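Local coordinates for beta-glucoside phosphorylase BglX (Unidentified, PDB 5VQE), which probably cleaves beta-glucosides with phosphate as a glycoside hydrolase family 3 phosphorylase, and here holds a 2-fluoro-glucose in its pocket, at residues 91-96 against 139-144; 131-136 against 181-186; 393-398 against 552-557; 508-513 against 524-529. All coordinates share one frame; numbering follows the deposited sequence.

The four contacts form two groups. Contacts 1 and 2 lie in the N-terminal barrel domain, with centres about 8 Å apart. They touch directly: V141 N probably bonds to G136 O at 3.0 Å, and T144 CG2 packs on C183 SG. Contact 1 reaches the bound sugar through N92. Contact 2 stands behind it, with the side chain of C183 about 13 Å from the sugar. Contacts 3 and 4 both reach the six-stranded sheet of the second domain, through neighbouring strands 393-397 and 525-528. T393 N probably bonds to N528 O there at 2.8 Å. Contacts of different groups have centres 29 to 30 Å apart, yet the nearest atoms of contacts 1 and 4 are only about 5 Å apart.

Contact 1: residues 91-96 against 139-144; sequences CNLERG and VGVNWT. With G2F (2-deoxy-2-fluoro-alpha-D-glucopyranose), chain B.
C91 and T144 pair as neighbours on two parallel strands of the TIM-barrel-type domain of family 3 glycoside hydrolases. Their CA atoms are 5.2 Å apart. C91 N gives a weak hydrogen bond to W143 O, and T144 CA makes a C-H...O contact with C91 O at 3.4 Å. C91 CB rests against V141 CG1 and CG2, 4.0 Å from each. L93 and V141 meet tip to tip, with L93 CD1 3.9 Å from V141 CG1. V141 CG1 is anti to its backbone N (chi1 172°), which puts it within reach of both C91 and L93. Nearer the backbone, L93 CB lies 3.5 Å from T144 OG1. That hydroxyl is also hydrogen-bonded to Y179 OH, which bonds L93 O as well.

Past C91 the chain makes inverse gamma turns centred on N92 and L93. N92 lies in the sugar pocket, its CG 3.7 Å from O4 of the fluoroglucose. An alanine here removes the amide and would probably leave a gap beside O4 and O6, with one polar neighbour fewer. E94 forms a salt bridge with R163, which itself bonds the sugar, so E94 is a second-shell residue. Its other oxygen is held by its neighbour in sequence: R95 NE bonds the anti lone pair of E94 OE1 at 2.8 Å, with that oxygen in the guanidinium plane.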
loop_
_atom_site.group_PDB
_atom_site.type_symbol
_atom_site.label_atom_id
_atom_site.label_comp_id
_atom_site.label_asym_id
_atom_site.label_seq_id
_atom_site.Cartn_x
_atom_site.Cartn_y
_atom_site.Cartn_z
ATOM N N CYS A 91 -4.877 -7.191 6.645
ATOM C CA CYS A 91 -4.217 -5.964 7.070
ATOM C C CYS A 91 -3.445 -5.395 5.880
ATOM O O CYS A 91 -2.894 -6.156 5.073
ATOM C CB CYS A 91 -3.276 -6.234 8.259
ATOM S SG CYS A 91 -2.785 -4.763 9.212
ATOM N N ASN A 92 -3.400 -4.060 5.784
ATOM C CA ASN A 92 -2.602 -3.360 4.775
ATOM C C ASN A 92 -1.153 -3.249 5.263
ATOM O O ASN A 92 -0.645 -2.166 5.562
ATOM C CB ASN A 92 -3.160 -1.964 4.495
ATOM C CG ASN A 92 -4.458 -1.977 3.708
ATOM O OD1 ASN A 92 -5.468 -1.368 4.110
ATOM N ND2 ASN A 92 -4.430 -2.623 2.565
ATOM N N LEU A 93 -0.471 -4.395 5.315
ATOM C CA LEU A 93 0.918 -4.435 5.781
ATOM C C LEU A 93 1.837 -4.119 4.601
ATOM O O LEU A 93 2.446 -4.992 3.986
ATOM C CB LEU A 93 1.233 -5.782 6.409
ATOM C CG LEU A 93 0.454 -6.089 7.684
ATOM C CD1 LEU A 93 0.271 -7.589 7.833
ATOM C CD2 LEU A 93 1.161 -5.500 8.906
ATOM N N GLU A 94 1.950 -2.824 4.310
ATOM C CA GLU A 94 2.595 -2.326 3.104
ATOM C C GLU A 94 4.095 -2.102 3.276
ATOM O O GLU A 94 4.860 -2.329 2.335
ATOM C CB GLU A 94 1.917 -1.015 2.692
ATOM C CG GLU A 94 2.404 -0.395 1.408
ATOM C CD GLU A 94 1.748 0.951 1.167
ATOM O OE1 GLU A 94 2.328 1.984 1.577
ATOM O OE2 GLU A 94 0.631 0.969 0.606
ATOM N N ARG A 95 4.528 -1.663 4.462
ATOM C CA ARG A 95 5.887 -1.177 4.678
ATOM C C ARG A 95 6.576 -1.881 5.839
ATOM O O ARG A 95 7.602 -1.388 6.339
ATOM C CB ARG A 95 5.865 0.331 4.923
ATOM C CG ARG A 95 5.080 1.054 3.859
ATOM C CD ARG A 95 5.261 2.543 3.915
ATOM N NE ARG A 95 4.459 3.173 2.876
ATOM C CZ ARG A 95 4.603 4.425 2.463
ATOM N NH1 ARG A 95 5.528 5.220 3.004
ATOM N NH2 ARG A 95 3.811 4.878 1.499
ATOM N N GLY A 96 6.047 -3.025 6.259
ATOM C CA GLY A 96 6.510 -3.738 7.434
ATOM C C GLY A 96 5.359 -3.855 8.409
ATOM O O GLY A 96 4.203 -3.751 8.003
ATOM N N VAL A 139 -0.002 -11.523 15.651
ATOM C CA VAL A 139 -1.229 -11.023 16.247
ATOM C C VAL A 139 -2.469 -11.614 15.602
ATOM O O VAL A 139 -3.586 -11.218 15.957
ATOM C CB VAL A 139 -1.279 -9.480 16.200
ATOM C CG1 VAL A 139 -0.019 -8.882 16.806
ATOM C CG2 VAL A 139 -1.488 -8.964 14.783
ATOM N N GLY A 140 -2.312 -12.534 14.650
ATOM C CA GLY A 140 -3.443 -13.238 14.077
ATOM C C GLY A 140 -3.767 -12.900 12.638
ATOM O O GLY A 140 -4.674 -13.519 12.071
ATOM N N VAL A 141 -3.069 -11.945 12.026
ATOM C CA VAL A 141 -3.303 -11.626 10.625
ATOM C C VAL A 141 -2.884 -12.809 9.764
ATOM O O VAL A 141 -1.787 -13.366 9.930
ATOM C CB VAL A 141 -2.543 -10.350 10.231
ATOM C CG1 VAL A 141 -2.629 -10.109 8.726
ATOM C CG2 VAL A 141 -3.089 -9.159 10.981
ATOM N N ASN A 142 -3.753 -13.198 8.828
ATOM C CA ASN A 142 -3.443 -14.280 7.902
ATOM C C ASN A 142 -3.580 -13.865 6.441
ATOM O O ASN A 142 -3.505 -14.727 5.558
ATOM C CB ASN A 142 -4.317 -15.507 8.193
ATOM C CG ASN A 142 -5.804 -15.202 8.210
ATOM O OD1 ASN A 142 -6.318 -14.429 7.397
ATOM N ND2 ASN A 142 -6.514 -15.837 9.143
ATOM N N TRP A 143 -3.733 -12.572 6.162
ATOM C CA TRP A 143 -3.980 -12.080 4.808
ATOM C C TRP A 143 -3.432 -10.662 4.723
ATOM O O TRP A 143 -3.944 -9.770 5.399
ATOM C CB TRP A 143 -5.476 -12.107 4.511
ATOM C CG TRP A 143 -5.888 -11.872 3.090
ATOM C CD1 TRP A 143 -5.085 -11.803 1.983
ATOM C CD2 TRP A 143 -7.227 -11.692 2.626
ATOM N NE1 TRP A 143 -5.853 -11.587 0.857
ATOM C CE2 TRP A 143 -7.171 -11.517 1.231
ATOM C CE3 TRP A 143 -8.474 -11.663 3.259
ATOM C CZ2 TRP A 143 -8.319 -11.306 0.461
ATOM C CZ3 TRP A 143 -9.604 -11.447 2.494
ATOM C CH2 TRP A 143 -9.519 -11.288 1.112
ATOM N N THR A 144 -2.398 -10.441 3.921
ATOM C CA THR A 144 -1.907 -9.091 3.682
ATOM C C THR A 144 -2.398 -8.635 2.318
ATOM O O THR A 144 -2.306 -9.381 1.337
ATOM C CB THR A 144 -0.383 -8.989 3.766
ATOM O OG1 THR A 144 -0.006 -7.616 3.638
ATOM C CG2 THR A 144 0.317 -9.790 2.683
HETATM C C1 G2F B . -8.778 0.013 -1.238
HETATM C C2 G2F B . -7.293 0.396 -1.543
HETATM C C3 G2F B . -6.409 -0.857 -1.271
HETATM C C4 G2F B . -6.667 -1.339 0.190
HETATM C C5 G2F B . -8.196 -1.646 0.340
HETATM C C6 G2F B . -8.540 -2.070 1.823
HETATM O O3 G2F B . -5.067 -0.447 -1.316
HETATM O O4 G2F B . -5.990 -2.557 0.353
HETATM O O5 G2F B . -8.916 -0.453 0.082
HETATM O O6 G2F B . -8.029 -1.099 2.691
HETATM F F2 G2F B . -7.164 0.749 -2.841
#

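Contact 2: residues 131-136 against 181-186; sequences VCASEG and RGCRKW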
loop_
_atom_site.group_PDB
_atom_site.type_symbol
_atom_site.label_atom_id
_atom_site.label_comp_id
_atom_site.label_asym_id
_atom_site.label_seq_id
_atom_site.Cartn_x
_atom_site.Cartn_y
_atom_site.Cartn_z
ATOM N N VAL A 131 8.989 -9.208 7.362
ATOM C CA VAL A 131 8.598 -8.373 8.498
ATOM C C VAL A 131 7.087 -8.226 8.540
ATOM O O VAL A 131 6.458 -8.352 9.597
ATOM C CB VAL A 131 9.287 -6.999 8.448
ATOM C CG1 VAL A 131 8.803 -6.121 9.609
ATOM C CG2 VAL A 131 10.791 -7.160 8.506
ATOM N N CYS A 132 6.478 -7.945 7.387
ATOM C CA CYS A 132 5.030 -7.778 7.352
ATOM C C CYS A 132 4.329 -9.021 7.881
ATOM O O CYS A 132 3.455 -8.940 8.753
ATOM C CB CYS A 132 4.562 -7.485 5.929
ATOM S SG CYS A 132 5.188 -5.959 5.183
ATOM N N ALA A 133 4.692 -10.182 7.349
ATOM C CA ALA A 133 3.998 -11.412 7.688
ATOM C C ALA A 133 4.405 -11.920 9.064
ATOM O O ALA A 133 3.565 -12.445 9.809
ATOM C CB ALA A 133 4.269 -12.463 6.614
ATOM N N SER A 134 5.682 -11.773 9.420
ATOM C CA SER A 134 6.131 -12.198 10.740
ATOM C C SER A 134 5.408 -11.425 11.833
ATOM O O SER A 134 4.873 -12.017 12.781
ATOM C CB SER A 134 7.644 -12.022 10.866
ATOM O OG SER A 134 8.071 -12.400 12.158
ATOM N N GLU A 135 5.376 -10.096 11.720
ATOM C CA GLU A 135 4.730 -9.286 12.751
ATOM C C GLU A 135 3.213 -9.399 12.671
ATOM O O GLU A 135 2.535 -9.495 13.700
ATOM C CB GLU A 135 5.206 -7.838 12.624
ATOM C CG GLU A 135 6.727 -7.736 12.782
ATOM C CD GLU A 135 7.227 -6.334 13.032
ATOM O OE1 GLU A 135 6.441 -5.378 12.866
ATOM O OE2 GLU A 135 8.414 -6.192 13.409
ATOM N N GLY A 136 2.663 -9.441 11.458
ATOM C CA GLY A 136 1.227 -9.619 11.318
ATOM C C GLY A 136 0.742 -10.944 11.876
ATOM O O GLY A 136 -0.248 -10.998 12.605
ATOM N N ARG A 181 7.404 -14.236 -1.475
ATOM C CA ARG A 181 8.194 -15.303 -0.867
ATOM C C ARG A 181 8.315 -15.094 0.632
ATOM O O ARG A 181 8.165 -16.042 1.413
ATOM C CB ARG A 181 9.582 -15.384 -1.500
ATOM C CG ARG A 181 9.627 -16.127 -2.818
ATOM C CD ARG A 181 11.055 -16.600 -3.146
ATOM N NE ARG A 181 12.026 -15.507 -3.203
ATOM C CZ ARG A 181 12.187 -14.696 -4.246
ATOM N NH1 ARG A 181 11.431 -14.833 -5.326
ATOM N NH2 ARG A 181 13.101 -13.738 -4.208
ATOM N N GLY A 182 8.587 -13.854 1.049
ATOM C CA GLY A 182 8.718 -13.566 2.466
ATOM C C GLY A 182 7.435 -13.811 3.233
ATOM O O GLY A 182 7.465 -14.263 4.379
ATOM N N CYS A 183 6.286 -13.518 2.615
ATOM C CA CYS A 183 5.019 -13.709 3.312
ATOM C C CYS A 183 4.681 -15.187 3.459
ATOM O O CYS A 183 4.189 -15.611 4.511
ATOM C CB CYS A 183 3.879 -12.987 2.578
ATOM S SG CYS A 183 3.992 -11.207 2.584
ATOM N N ARG A 184 4.910 -15.983 2.409
ATOM C CA ARG A 184 4.546 -17.396 2.451
ATOM C C ARG A 184 5.345 -18.148 3.502
ATOM O O ARG A 184 4.893 -19.184 4.006
ATOM C CB ARG A 184 4.756 -18.029 1.076
ATOM C CG ARG A 184 3.827 -17.445 0.043
ATOM C CD ARG A 184 3.891 -18.136 -1.288
ATOM N NE ARG A 184 2.956 -17.461 -2.175
ATOM C CZ ARG A 184 3.275 -16.830 -3.296
ATOM N NH1 ARG A 184 4.525 -16.791 -3.738
ATOM N NH2 ARG A 184 2.315 -16.239 -3.989
ATOM N N LYS A 185 6.535 -17.651 3.835
ATOM C CA LYS A 185 7.325 -18.252 4.898
ATOM C C LYS A 185 6.601 -18.180 6.237
ATOM O O LYS A 185 6.855 -19.012 7.117
ATOM C CB LYS A 185 8.693 -17.556 4.956
ATOM C CG LYS A 185 9.446 -17.716 6.265
ATOM C CD LYS A 185 10.903 -17.249 6.139
ATOM C CE LYS A 185 11.607 -17.252 7.502
ATOM N NZ LYS A 185 13.052 -16.872 7.408
ATOM N N TRP A 186 5.674 -17.237 6.394
ATOM C CA TRP A 186 4.960 -17.051 7.648
ATOM C C TRP A 186 3.474 -17.365 7.533
ATOM O O TRP A 186 2.704 -17.014 8.430
ATOM C CB TRP A 186 5.191 -15.626 8.162
ATOM C CG TRP A 186 6.629 -15.402 8.520
ATOM C CD1 TRP A 186 7.604 -14.894 7.714
ATOM C CD2 TRP A 186 7.259 -15.712 9.765
ATOM N NE1 TRP A 186 8.802 -14.860 8.383
ATOM C CE2 TRP A 186 8.617 -15.361 9.643
ATOM C CE3 TRP A 186 6.806 -16.255 10.973
ATOM C CZ2 TRP A 186 9.526 -15.526 10.685
ATOM C CZ3 TRP A 186 7.714 -16.422 12.006
ATOM C CH2 TRP A 186 9.056 -16.061 11.854
#
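A133 and W186 press together CB to CB at 3.6 Å where helix 122-138 packs on the C-terminal part of helix 169-184. The same methyl group of A133 sits 3.6 Å from C183 CA and 4.1 Å from C183 CB. A side chain this short lets the backbones come close, with 5.0 Å between A133 CA and C183 CA.

W186 carries the rest of the contact. Its CG is anti to the carbonyl carbon (chi1 -65°), and chi2 of 93° turns the indole broadside to S134. S134 CB then lies over one ring face, 3.8 Å from the centroid of the five-membered ring of W186 and 16° off the normal. This is a CH-pi contact. S134 OG is anti to the backbone N and passes over the six-membered part, 3.7 Å from W186 CZ2.

The indole rotation is also fixed at its N-H. W186 NE1 bonds to E130 OE1, one helical turn before S134, and K185 NZ makes a salt bridge to the same oxygen. W186 also touches R374.

The direct touch of A133 and S134 with C183 and W186 is therefore apolar and CH-pi, a matter of close fit. Charge joins the helices just beside it, through E130.

Contact 3: residues 393-398 against 552-557; sequences TLVKDK and GKSPVD
T393 meets G552 and S554 with the two branches of its side chain. OG1 lies against the backbone of G552, 3.5 Å from G552 C. CG2 reaches S554 OG at 3.4 Å and also nears G552 O. The torsion explains the split: OG1 stands beside the backbone N (chi1 -54°), while CG2 is anti to that N. V395 CG2 adds a looser touch, 4.2 Å from S554 OG. A side chain on G552 would point at T393 and clash with OG1, so the absence of one is what lets the loop come this close.

One water bridges the two backbones. It accepts from L394 N at 2.9 Å and donates to G552 O at 2.8 Å.

The next shell fixes these groups. T393 OG1 is hydrogen-bonded to S391 O and to Y530 OH, which holds its rotation. G552 has a backbone hydrogen bond with I392. Further along the loop, P555 touches M114 and A117, so the loop also packs on helix 113-119, which T393 touches at A118.

Strand 393-397 runs antiparallel to strand 525-528. V395 and K396 both face Y526, a classic beta bulge. It lies in the edge strand of a mixed six-stranded sheet, consistent with the alpha/beta sandwich domain of family 3 enzymes, whose sheet has one antiparallel strand.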
loop_
_atom_site.group_PDB
_atom_site.type_symbol
_atom_site.label_atom_id
_atom_site.label_comp_id
_atom_site.label_asym_id
_atom_site.label_seq_id
_atom_site.Cartn_x
_atom_site.Cartn_y
_atom_site.Cartn_z
ATOM N N THR A 393 19.272 7.798 -2.464
ATOM C CA THR A 393 19.711 8.009 -3.839
ATOM C C THR A 393 20.155 9.448 -4.033
ATOM O O THR A 393 19.367 10.377 -3.830
ATOM C CB THR A 393 18.590 7.677 -4.827
ATOM O OG1 THR A 393 18.111 6.349 -4.581
ATOM C CG2 THR A 393 19.092 7.785 -6.255
ATOM N N LEU A 394 21.410 9.627 -4.443
ATOM C CA LEU A 394 21.915 10.933 -4.859
ATOM C C LEU A 394 21.479 11.176 -6.304
ATOM O O LEU A 394 22.024 10.565 -7.227
ATOM C CB LEU A 394 23.436 10.962 -4.731
ATOM C CG LEU A 394 24.170 12.203 -4.224
ATOM C CD1 LEU A 394 25.584 12.252 -4.822
ATOM C CD2 LEU A 394 23.424 13.486 -4.498
ATOM N N VAL A 395 20.496 12.051 -6.508
ATOM C CA VAL A 395 19.899 12.246 -7.835
ATOM C C VAL A 395 20.633 13.317 -8.621
ATOM O O VAL A 395 20.946 13.142 -9.802
ATOM C CB VAL A 395 18.403 12.607 -7.698
ATOM C CG1 VAL A 395 17.765 12.834 -9.075
ATOM C CG2 VAL A 395 17.661 11.538 -6.933
ATOM N N LYS A 396 20.892 14.446 -7.975
ATOM C CA LYS A 396 21.461 15.616 -8.624
ATOM C C LYS A 396 22.517 16.170 -7.686
ATOM O O LYS A 396 22.253 16.347 -6.494
ATOM C CB LYS A 396 20.366 16.652 -8.920
ATOM C CG LYS A 396 20.797 17.858 -9.731
ATOM C CD LYS A 396 19.591 18.753 -10.013
ATOM C CE LYS A 396 19.982 20.029 -10.724
ATOM N NZ LYS A 396 18.799 20.901 -10.952
ATOM N N ASP A 397 23.719 16.391 -8.213
ATOM C CA ASP A 397 24.881 16.749 -7.416
ATOM C C ASP A 397 25.723 17.749 -8.210
ATOM O O ASP A 397 26.857 17.484 -8.588
ATOM C CB ASP A 397 25.670 15.488 -7.063
ATOM C CG ASP A 397 26.854 15.760 -6.155
ATOM O OD1 ASP A 397 27.866 15.035 -6.289
ATOM O OD2 ASP A 397 26.781 16.686 -5.315
ATOM N N LYS A 398 25.149 18.921 -8.486
ATOM C CA LYS A 398 25.782 19.924 -9.336
ATOM C C LYS A 398 26.248 21.135 -8.535
ATOM O O LYS A 398 26.272 22.259 -9.043
ATOM C CB LYS A 398 24.831 20.339 -10.458
ATOM C CG LYS A 398 24.813 19.353 -11.628
ATOM C CD LYS A 398 23.895 19.795 -12.750
ATOM N N GLY A 552 21.865 4.060 -3.534
ATOM C CA GLY A 552 20.576 3.853 -4.163
ATOM C C GLY A 552 20.605 4.140 -5.649
ATOM O O GLY A 552 21.384 4.954 -6.135
ATOM N N LYS A 553 19.727 3.450 -6.375
ATOM C CA LYS A 553 19.517 3.660 -7.802
ATOM C C LYS A 553 18.045 3.976 -8.027
ATOM O O LYS A 553 17.174 3.186 -7.645
ATOM C CB LYS A 553 19.932 2.426 -8.605
ATOM C CG LYS A 553 19.586 2.501 -10.087
ATOM C CD LYS A 553 19.898 1.198 -10.795
ATOM C CE LYS A 553 19.389 1.219 -12.223
ATOM N NZ LYS A 553 19.921 0.076 -13.018
ATOM N N SER A 554 17.771 5.120 -8.642
ATOM C CA SER A 554 16.401 5.555 -8.868
ATOM C C SER A 554 15.603 4.460 -9.582
ATOM O O SER A 554 15.989 4.047 -10.682
ATOM C CB SER A 554 16.402 6.832 -9.701
ATOM O OG SER A 554 16.977 7.897 -8.976
ATOM N N PRO A 555 14.506 3.968 -9.000
ATOM C CA PRO A 555 13.646 2.992 -9.692
ATOM C C PRO A 555 12.582 3.626 -10.573
ATOM O O PRO A 555 11.670 2.926 -11.029
ATOM C CB PRO A 555 12.995 2.252 -8.519
ATOM C CG PRO A 555 12.816 3.322 -7.489
ATOM C CD PRO A 555 13.990 4.278 -7.653
ATOM N N VAL A 556 12.736 4.928 -10.806
ATOM C CA VAL A 556 11.785 5.785 -11.487
ATOM C C VAL A 556 12.622 6.908 -12.098
ATOM O O VAL A 556 13.781 7.096 -11.729
ATOM C CB VAL A 556 10.753 6.277 -10.443
ATOM C CG1 VAL A 556 10.660 7.762 -10.398
ATOM C CG2 VAL A 556 9.413 5.590 -10.627
ATOM N N ASP A 557 12.054 7.638 -13.060
ATOM C CA ASP A 557 12.738 8.823 -13.582
ATOM C C ASP A 557 12.435 10.008 -12.676
ATOM O O ASP A 557 11.334 10.566 -12.749
ATOM C CB ASP A 557 12.303 9.152 -15.012
ATOM C CG ASP A 557 12.951 10.428 -15.542
ATOM O OD1 ASP A 557 13.987 10.861 -14.987
ATOM O OD2 ASP A 557 12.414 11.010 -16.513
HETATM O O HOH W 1 22.769 7.185 -5.069
#

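Contact 4: residues 508-513 against 524-529; sequences FLSFSN and KTYINA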
loop_
_atom_site.group_PDB
_atom_site.type_symbol
_atom_site.label_atom_id
_atom_site.label_comp_id
_atom_site.label_asym_id
_atom_site.label_seq_id
_atom_site.Cartn_x
_atom_site.Cartn_y
_atom_site.Cartn_z
ATOM N N PHE A 508 18.284 19.842 -0.914
ATOM C CA PHE A 508 16.892 19.400 -0.845
ATOM C C PHE A 508 16.844 17.888 -0.649
ATOM O O PHE A 508 17.397 17.139 -1.459
ATOM C CB PHE A 508 16.115 19.797 -2.107
ATOM C CG PHE A 508 14.625 19.689 -1.948
ATOM C CD1 PHE A 508 13.992 18.460 -2.014
ATOM C CD2 PHE A 508 13.858 20.817 -1.711
ATOM C CE1 PHE A 508 12.621 18.364 -1.851
ATOM C CE2 PHE A 508 12.495 20.723 -1.551
ATOM C CZ PHE A 508 11.878 19.497 -1.621
ATOM N N LEU A 509 16.190 17.452 0.427
ATOM C CA LEU A 509 16.023 16.044 0.765
ATOM C C LEU A 509 14.541 15.699 0.729
ATOM O O LEU A 509 13.751 16.279 1.483
ATOM C CB LEU A 509 16.580 15.745 2.157
ATOM C CG LEU A 509 17.976 16.266 2.500
ATOM C CD1 LEU A 509 18.256 16.037 3.976
ATOM C CD2 LEU A 509 19.030 15.602 1.638
ATOM N N SER A 510 14.165 14.745 -0.116
ATOM C CA SER A 510 12.822 14.177 -0.082
ATOM C C SER A 510 12.850 12.849 0.661
ATOM O O SER A 510 13.629 11.954 0.314
ATOM C CB SER A 510 12.258 13.948 -1.481
ATOM O OG SER A 510 10.990 13.316 -1.364
ATOM N N PHE A 511 11.986 12.723 1.669
ATOM C CA PHE A 511 11.798 11.471 2.387
ATOM C C PHE A 511 10.503 10.770 1.980
ATOM O O PHE A 511 10.002 9.909 2.712
ATOM C CB PHE A 511 11.842 11.725 3.895
ATOM C CG PHE A 511 13.230 12.044 4.417
ATOM C CD1 PHE A 511 13.755 13.327 4.311
ATOM C CD2 PHE A 511 14.010 11.056 5.003
ATOM C CE1 PHE A 511 15.030 13.622 4.790
ATOM C CE2 PHE A 511 15.282 11.345 5.482
ATOM C CZ PHE A 511 15.791 12.637 5.374
ATOM N N SER A 512 9.962 11.109 0.812
ATOM C CA SER A 512 8.817 10.382 0.282
ATOM C C SER A 512 8.740 10.540 -1.233
ATOM O O SER A 512 9.381 9.778 -1.965
ATOM C CB SER A 512 7.541 10.855 0.971
ATOM O OG SER A 512 6.523 9.895 0.826
ATOM N N ASN A 513 8.000 11.536 -1.715
ATOM C CA ASN A 513 7.753 11.692 -3.148
ATOM C C ASN A 513 9.072 11.840 -3.907
ATOM O O ASN A 513 9.857 12.753 -3.601
ATOM C CB ASN A 513 6.862 12.914 -3.374
ATOM C CG ASN A 513 6.423 13.073 -4.823
ATOM O OD1 ASN A 513 6.938 12.422 -5.720
ATOM N ND2 ASN A 513 5.469 13.970 -5.049
ATOM N N LYS A 524 20.169 22.513 -6.810
ATOM C CA LYS A 524 21.363 21.962 -7.437
ATOM C C LYS A 524 21.819 20.649 -6.813
ATOM O O LYS A 524 22.564 19.903 -7.459
ATOM C CB LYS A 524 22.522 22.972 -7.358
ATOM C CG LYS A 524 22.224 24.352 -7.950
ATOM C CD LYS A 524 23.493 25.212 -7.982
ATOM C CE LYS A 524 23.208 26.696 -8.225
ATOM N NZ LYS A 524 22.329 26.939 -9.404
ATOM N N THR A 525 21.412 20.361 -5.579
ATOM C CA THR A 525 21.706 19.088 -4.926
ATOM C C THR A 525 20.401 18.518 -4.386
ATOM O O THR A 525 19.714 19.172 -3.594
ATOM C CB THR A 525 22.736 19.259 -3.802
ATOM O OG1 THR A 525 23.869 19.977 -4.304
ATOM C CG2 THR A 525 23.208 17.901 -3.299
ATOM N N TYR A 526 20.057 17.308 -4.824
ATOM C CA TYR A 526 18.755 16.709 -4.548
ATOM C C TYR A 526 18.946 15.230 -4.264
ATOM O O TYR A 526 19.634 14.540 -5.020
ATOM C CB TYR A 526 17.798 16.902 -5.732
ATOM C CG TYR A 526 16.421 16.312 -5.511
ATOM C CD1 TYR A 526 15.394 17.077 -4.986
ATOM C CD2 TYR A 526 16.155 14.982 -5.813
ATOM C CE1 TYR A 526 14.132 16.538 -4.772
ATOM C CE2 TYR A 526 14.898 14.435 -5.607
ATOM C CZ TYR A 526 13.891 15.218 -5.083
ATOM O OH TYR A 526 12.633 14.683 -4.863
ATOM N N ILE A 527 18.349 14.754 -3.170
ATOM C CA ILE A 527 18.479 13.368 -2.729
ATOM C C ILE A 527 17.087 12.814 -2.453
ATOM O O ILE A 527 16.273 13.463 -1.787
ATOM C CB ILE A 527 19.366 13.244 -1.473
ATOM C CG1 ILE A 527 20.795 13.706 -1.779
ATOM C CG2 ILE A 527 19.414 11.795 -0.975
ATOM C CD1 ILE A 527 21.599 14.077 -0.553
ATOM N N ASN A 528 16.821 11.613 -2.956
ATOM C CA ASN A 528 15.587 10.892 -2.667
ATOM C C ASN A 528 15.872 9.805 -1.639
ATOM O O ASN A 528 16.771 8.983 -1.837
ATOM C CB ASN A 528 15.012 10.265 -3.936
ATOM C CG ASN A 528 14.106 11.205 -4.704
ATOM O OD1 ASN A 528 13.484 12.099 -4.130
ATOM N ND2 ASN A 528 14.004 10.988 -6.010
ATOM N N ALA A 529 15.089 9.795 -0.553
ATOM C CA ALA A 529 15.187 8.773 0.476
ATOM C C ALA A 529 13.945 7.890 0.585
ATOM O O ALA A 529 14.010 6.852 1.252
ATOM C CB ALA A 529 15.464 9.423 1.837
HETATM O O HOH W 2 12.137 10.108 -2.078
#
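F508 and Y526 lie side by side with rings nearly parallel, planes at 12°, but offset so much that little of one ring faces the other. Their centroids are 5.5 Å apart, and the touch is between F508 CD1 and Y526 CE1 at 3.4 Å. Both CG atoms are anti to the backbone N, and the two side chains leave the same face of the sheet. F508 also meets the ring of Y472. At the edge of the Y526 ring, in plane, lies N528 ND2, which bonds P514 O. Y526 OH gives a weak hydrogen bond to N528 OD1 at 2.8 Å. F511 stacks on Y473 and touches A529 CB.

S510 lies beyond the rings. Its CB is 3.5 Å from Y526 OH and the same from N528 OD1. Its OG donates to N513 O at 2.6 Å, from above the carbonyl plane, and accepts from S512 N at 3.3 Å in an ST turn. An alanine here keeps CB but removes OG, and would probably leave N513 O and S512 N without this partner and the turn freer to move.

L509 and I527 cover the other face, with L509 CD2 3.7 Å from I527 CD1. M540 of helix 534-544 packs on I527.

Four backbone hydrogen bonds join the strands: F508 N to T525 O, I527 N to F508 O, S510 N to I527 O and A529 N to S510 O. The strand directions differ by 14°. This is regular parallel pairing within an alpha/beta sheet, with strand 469-475 beyond 506-510 and strand 393-397 beyond 525-528.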